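Long-range contact in pumilio domain-containing protein 7 (Caenorhabditis elegans, PDB 3V71), which binds a consensus sequence in the 3' untranslated regions of messenger RNAs and, redundantly with related PUF proteins, represses maternal transcripts during oogenesis: residues 320-332 and 343-355. Sequence-based numbering, arbitrary orientation.
Sequences VQQMISICTAALI and ILLLYSGWYEKMK. With nucleotides of chain B.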
loop_
_atom_site.group_PDB
_atom_site.type_symbol
_atom_site.label_atom_id
_atom_site.label_comp_id
_atom_site.label_asym_id
_atom_site.label_seq_id
_atom_site.Cartn_x
_atom_site.Cartn_y
_atom_site.Cartn_z
ATOM N N VAL A 320 26.442 2.437 2.464
ATOM C CA VAL A 320 27.755 2.157 1.893
ATOM C C VAL A 320 27.880 0.692 1.473
ATOM O O VAL A 320 28.327 0.405 0.359
ATOM C CB VAL A 320 28.892 2.554 2.851
ATOM C CG1 VAL A 320 30.237 2.208 2.256
ATOM C CG2 VAL A 320 28.812 4.024 3.152
ATOM N N GLN A 321 27.476 -0.224 2.358
ATOM C CA GLN A 321 27.439 -1.658 2.038
ATOM C C GLN A 321 26.632 -1.924 0.773
ATOM O O GLN A 321 26.917 -2.842 0.014
ATOM C CB GLN A 321 26.836 -2.453 3.190
ATOM C CG GLN A 321 27.514 -2.226 4.524
ATOM C CD GLN A 321 27.124 -3.257 5.548
ATOM O OE1 GLN A 321 27.308 -4.454 5.331
ATOM N NE2 GLN A 321 26.573 -2.805 6.672
ATOM N N GLN A 322 25.613 -1.105 0.565
ATOM C CA GLN A 322 24.841 -1.137 -0.656
ATOM C C GLN A 322 25.681 -0.781 -1.887
ATOM O O GLN A 322 25.687 -1.512 -2.876
ATOM C CB GLN A 322 23.680 -0.165 -0.542
ATOM C CG GLN A 322 22.553 -0.538 -1.451
ATOM C CD GLN A 322 22.060 -1.928 -1.152
ATOM O OE1 GLN A 322 22.515 -2.907 -1.745
ATOM N NE2 GLN A 322 21.139 -2.028 -0.201
ATOM N N MET A 323 26.376 0.355 -1.820
ATOM C CA MET A 323 27.259 0.801 -2.899
ATOM C C MET A 323 28.303 -0.248 -3.227
ATOM O O MET A 323 28.599 -0.502 -4.398
ATOM C CB MET A 323 27.977 2.078 -2.497
ATOM C CG MET A 323 27.059 3.172 -2.017
ATOM S SD MET A 323 28.010 4.545 -1.337
ATOM C CE MET A 323 28.725 5.257 -2.829
ATOM N N ILE A 324 28.871 -0.843 -2.182
ATOM C CA ILE A 324 29.842 -1.916 -2.343
ATOM C C ILE A 324 29.190 -3.148 -2.979
ATOM O O ILE A 324 29.783 -3.796 -3.840
ATOM C CB ILE A 324 30.489 -2.291 -0.993
ATOM C CG1 ILE A 324 31.114 -1.064 -0.334
ATOM C CG2 ILE A 324 31.546 -3.373 -1.171
ATOM C CD1 ILE A 324 31.775 -1.374 0.995
ATOM N N SER A 325 27.966 -3.458 -2.561
ATOM C CA SER A 325 27.209 -4.561 -3.148
ATOM C C SER A 325 26.998 -4.334 -4.630
ATOM O O SER A 325 27.368 -5.161 -5.460
ATOM C CB SER A 325 25.853 -4.690 -2.471
ATOM O OG SER A 325 25.992 -5.043 -1.105
ATOM N N ILE A 326 26.397 -3.196 -4.951
ATOM C CA ILE A 326 26.157 -2.805 -6.330
ATOM C C ILE A 326 27.387 -2.924 -7.235
ATOM O O ILE A 326 27.317 -3.543 -8.295
ATOM C CB ILE A 326 25.599 -1.377 -6.398
ATOM C CG1 ILE A 326 24.235 -1.323 -5.706
ATOM C CG2 ILE A 326 25.517 -0.888 -7.849
ATOM C CD1 ILE A 326 23.488 -0.014 -5.912
ATOM N N CYS A 327 28.504 -2.334 -6.828
ATOM C CA CYS A 327 29.716 -2.375 -7.643
ATOM C C CYS A 327 30.183 -3.789 -7.970
ATOM O O CYS A 327 30.377 -4.130 -9.135
ATOM C CB CYS A 327 30.846 -1.607 -6.968
ATOM S SG CYS A 327 30.649 0.162 -7.061
ATOM N N THR A 328 30.370 -4.607 -6.942
ATOM C CA THR A 328 30.941 -5.933 -7.127
ATOM C C THR A 328 30.017 -6.858 -7.926
ATOM O O THR A 328 30.481 -7.638 -8.763
ATOM C CB THR A 328 31.316 -6.576 -5.779
ATOM O OG1 THR A 328 30.133 -6.815 -5.008
ATOM C CG2 THR A 328 32.233 -5.652 -5.004
ATOM N N ALA A 329 28.713 -6.768 -7.670
ATOM C CA ALA A 329 27.729 -7.522 -8.442
ATOM C C ALA A 329 27.874 -7.217 -9.930
ATOM O O ALA A 329 27.765 -8.102 -10.774
ATOM C CB ALA A 329 26.324 -7.194 -7.971
ATOM N N ALA A 330 28.120 -5.951 -10.243
ATOM C CA ALA A 330 28.329 -5.524 -11.616
ATOM C C ALA A 330 29.686 -5.982 -12.138
ATOM O O ALA A 330 29.943 -5.966 -13.341
ATOM C CB ALA A 330 28.214 -4.024 -11.711
ATOM N N LEU A 331 30.560 -6.383 -11.226
ATOM C CA LEU A 331 31.880 -6.858 -11.607
ATOM C C LEU A 331 31.935 -8.391 -11.631
ATOM O O LEU A 331 32.842 -8.996 -11.073
ATOM C CB LEU A 331 32.943 -6.277 -10.666
ATOM C CG LEU A 331 33.630 -4.953 -11.038
ATOM C CD1 LEU A 331 32.898 -4.201 -12.134
ATOM C CD2 LEU A 331 33.822 -4.064 -9.812
ATOM N N ILE A 332 30.949 -9.010 -12.274
ATOM C CA ILE A 332 30.952 -10.456 -12.499
ATOM C C ILE A 332 30.313 -10.815 -13.847
ATOM O O ILE A 332 29.527 -10.040 -14.407
ATOM C CB ILE A 332 30.251 -11.228 -11.354
ATOM C CG1 ILE A 332 28.820 -10.711 -11.133
ATOM C CG2 ILE A 332 31.056 -11.117 -10.061
ATOM C CD1 ILE A 332 27.792 -11.084 -12.222
ATOM N N ILE A 343 31.860 1.517 -18.942
ATOM C CA ILE A 343 31.136 1.665 -17.688
ATOM C C ILE A 343 31.651 0.642 -16.682
ATOM O O ILE A 343 31.572 0.850 -15.474
ATOM C CB ILE A 343 29.612 1.508 -17.874
ATOM C CG1 ILE A 343 29.232 0.035 -18.056
ATOM C CG2 ILE A 343 29.125 2.361 -19.043
ATOM C CD1 ILE A 343 27.736 -0.226 -18.008
ATOM N N LEU A 344 32.186 -0.461 -17.193
ATOM C CA LEU A 344 32.774 -1.492 -16.351
ATOM C C LEU A 344 34.036 -0.974 -15.669
ATOM O O LEU A 344 34.437 -1.466 -14.614
ATOM C CB LEU A 344 33.117 -2.725 -17.183
ATOM C CG LEU A 344 33.925 -3.793 -16.444
ATOM C CD1 LEU A 344 32.993 -4.678 -15.629
ATOM C CD2 LEU A 344 34.760 -4.621 -17.415
ATOM N N LEU A 345 34.669 0.016 -16.283
ATOM C CA LEU A 345 35.876 0.595 -15.721
ATOM C C LEU A 345 35.486 1.670 -14.718
ATOM O O LEU A 345 36.284 2.076 -13.876
ATOM C CB LEU A 345 36.743 1.188 -16.830
ATOM C CG LEU A 345 38.201 1.426 -16.439
ATOM C CD1 LEU A 345 38.797 0.154 -15.826
ATOM C CD2 LEU A 345 39.016 1.900 -17.637
ATOM N N LEU A 346 34.243 2.123 -14.827
ATOM C CA LEU A 346 33.693 3.138 -13.942
ATOM C C LEU A 346 33.332 2.508 -12.590
ATOM O O LEU A 346 33.664 3.036 -11.528
ATOM C CB LEU A 346 32.463 3.758 -14.608
ATOM C CG LEU A 346 31.804 4.974 -13.967
ATOM C CD1 LEU A 346 32.785 6.120 -13.888
ATOM C CD2 LEU A 346 30.575 5.379 -14.751
ATOM N N TYR A 347 32.642 1.373 -12.645
ATOM C CA TYR A 347 32.385 0.559 -11.466
ATOM C C TYR A 347 33.703 0.213 -10.790
ATOM O O TYR A 347 33.852 0.333 -9.575
ATOM C CB TYR A 347 31.682 -0.734 -11.875
ATOM C CG TYR A 347 30.178 -0.639 -11.964
ATOM C CD1 TYR A 347 29.388 -0.813 -10.834
ATOM C CD2 TYR A 347 29.542 -0.403 -13.177
ATOM C CE1 TYR A 347 28.002 -0.743 -10.902
ATOM C CE2 TYR A 347 28.150 -0.330 -13.258
ATOM C CZ TYR A 347 27.385 -0.503 -12.115
ATOM O OH TYR A 347 26.003 -0.439 -12.172
ATOM N N SER A 348 34.655 -0.236 -11.597
ATOM C CA SER A 348 35.990 -0.560 -11.120
ATOM C C SER A 348 36.585 0.620 -10.364
ATOM O O SER A 348 37.245 0.451 -9.343
ATOM C CB SER A 348 36.889 -0.922 -12.300
ATOM O OG SER A 348 38.140 -1.399 -11.852
ATOM N N GLY A 349 36.349 1.819 -10.879
ATOM C CA GLY A 349 36.827 3.021 -10.233
ATOM C C GLY A 349 36.279 3.148 -8.827
ATOM O O GLY A 349 37.013 3.502 -7.899
ATOM N N TRP A 350 34.992 2.840 -8.673
ATOM C CA TRP A 350 34.292 3.013 -7.403
ATOM C C TRP A 350 34.661 1.955 -6.373
ATOM O O TRP A 350 34.910 2.250 -5.205
ATOM C CB TRP A 350 32.792 3.002 -7.638
ATOM C CG TRP A 350 32.335 4.094 -8.549
ATOM C CD1 TRP A 350 32.936 5.303 -8.744
ATOM C CD2 TRP A 350 31.182 4.075 -9.400
ATOM N NE1 TRP A 350 32.223 6.044 -9.656
ATOM C CE2 TRP A 350 31.142 5.311 -10.076
ATOM C CE3 TRP A 350 30.175 3.133 -9.654
ATOM C CZ2 TRP A 350 30.136 5.631 -10.993
ATOM C CZ3 TRP A 350 29.175 3.454 -10.565
ATOM C CH2 TRP A 350 29.165 4.691 -11.221
ATOM N N TYR A 351 34.689 0.708 -6.804
ATOM C CA TYR A 351 35.076 -0.341 -5.891
ATOM C C TYR A 351 36.441 -0.002 -5.322
ATOM O O TYR A 351 36.666 -0.131 -4.124
ATOM C CB TYR A 351 35.080 -1.707 -6.584
ATOM C CG TYR A 351 35.597 -2.803 -5.694
ATOM C CD1 TYR A 351 34.916 -3.165 -4.543
ATOM C CD2 TYR A 351 36.780 -3.460 -5.989
ATOM C CE1 TYR A 351 35.400 -4.156 -3.707
ATOM C CE2 TYR A 351 37.270 -4.453 -5.164
ATOM C CZ TYR A 351 36.577 -4.798 -4.024
ATOM O OH TYR A 351 37.067 -5.789 -3.199
ATOM N N GLU A 352 37.344 0.463 -6.180
ATOM C CA GLU A 352 38.713 0.766 -5.757
ATOM C C GLU A 352 38.794 1.925 -4.773
ATOM O O GLU A 352 39.454 1.821 -3.743
ATOM C CB GLU A 352 39.630 1.016 -6.958
ATOM C CG GLU A 352 39.929 -0.233 -7.773
ATOM C CD GLU A 352 40.215 -1.448 -6.897
ATOM O OE1 GLU A 352 40.846 -1.278 -5.824
ATOM O OE2 GLU A 352 39.797 -2.570 -7.278
ATOM N N LYS A 353 38.130 3.029 -5.094
ATOM C CA LYS A 353 38.055 4.147 -4.165
ATOM C C LYS A 353 37.600 3.627 -2.804
ATOM O O LYS A 353 38.236 3.887 -1.777
ATOM C CB LYS A 353 37.109 5.238 -4.693
ATOM C CG LYS A 353 36.812 6.353 -3.694
ATOM C CD LYS A 353 37.239 7.721 -4.211
ATOM C CE LYS A 353 37.172 8.785 -3.108
ATOM N NZ LYS A 353 37.570 10.145 -3.588
ATOM N N MET A 354 36.508 2.866 -2.813
ATOM C CA MET A 354 35.934 2.333 -1.586
ATOM C C MET A 354 36.847 1.304 -0.925
ATOM O O MET A 354 37.046 1.338 0.282
ATOM C CB MET A 354 34.539 1.756 -1.845
ATOM C CG MET A 354 33.481 2.825 -2.114
ATOM S SD MET A 354 31.752 2.262 -2.048
ATOM C CE MET A 354 31.618 1.229 -3.517
ATOM N N LYS A 355 37.407 0.399 -1.718
ATOM C CA LYS A 355 38.331 -0.605 -1.205
ATOM C C LYS A 355 39.508 0.028 -0.449
ATOM O O LYS A 355 39.805 -0.351 0.678
ATOM C CB LYS A 355 38.850 -1.476 -2.348
ATOM C CG LYS A 355 39.343 -2.837 -1.905
ATOM C CD LYS A 355 40.036 -3.599 -3.027
ATOM C CE LYS A 355 41.518 -3.240 -3.092
ATOM N NZ LYS A 355 42.302 -4.152 -3.979
ATOM P P U B 4 25.971 -5.182 18.260
ATOM O OP1 U B 4 26.005 -4.931 19.728
ATOM O OP2 U B 4 26.636 -6.400 17.732
ATOM O "O5'" U B 4 24.463 -5.102 17.719
ATOM C "C5'" U B 4 24.161 -5.159 16.322
ATOM C "C4'" U B 4 23.843 -3.788 15.768
ATOM O "O4'" U B 4 24.970 -3.308 14.991
ATOM C "C3'" U B 4 22.661 -3.684 14.799
ATOM O "O3'" U B 4 21.392 -3.653 15.452
ATOM C "C2'" U B 4 22.980 -2.399 14.051
ATOM O "O2'" U B 4 22.614 -1.269 14.828
ATOM C "C1'" U B 4 24.511 -2.458 13.965
ATOM N N1 U B 4 24.969 -2.986 12.661
ATOM C C2 U B 4 25.103 -2.056 11.663
ATOM O O2 U B 4 24.878 -0.876 11.855
ATOM N N3 U B 4 25.500 -2.556 10.451
ATOM C C4 U B 4 25.776 -3.870 10.139
ATOM O O4 U B 4 26.132 -4.165 8.994
ATOM C C5 U B 4 25.616 -4.772 11.234
ATOM C C6 U B 4 25.225 -4.313 12.427
#
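Met354 reaches across to helix 316-330 with its thioether: SD lies 3.8 Å from Ile324 CG1 and a like distance from Met323 CB. The bend at its last torsion (chi3 -70°) turns the methyl in beside the Met323 backbone, while Met323 on Met289 and Ile292, and Met354 on Phe293, tie this end to helix 282-292 and the loop after it. At the other end Tyr347 is sandwiched. The methyl of Ala330 sits over one ring face in a CH-pi contact, CB 3.5 Å from the centroid, and Trp350 CZ3 covers the opposite face; Ile326 CG2 abuts the ring edge. Between them Cys327 packs as a knob among Tyr347, Trp350, Tyr351 and Met354, its SG 3.6 Å from Trp350 CB and at the edge of the indole. The axes of 320-330 and 344-355 come within 9.1 Å, at 139° between their N-to-C directions, as helix 344-365, followed by helix 369-380, closes the C-terminal end of the curved PUF superhelix. Leu331 leans CD1 onto Leu344 CD1 at 3.5 Å and also onto Tyr347 CB. Thr328 CG2 touches the Tyr351 ring, whose hydroxyl hydrogen-bonds Val378 O and His381 O. Away from this apolar interface, the extended Gln321 donates from NE2 to O4 of U4 of chain B, 2.7 Å and fairly straight at 159°; Asn317 OD1 also engages that amide nitrogen.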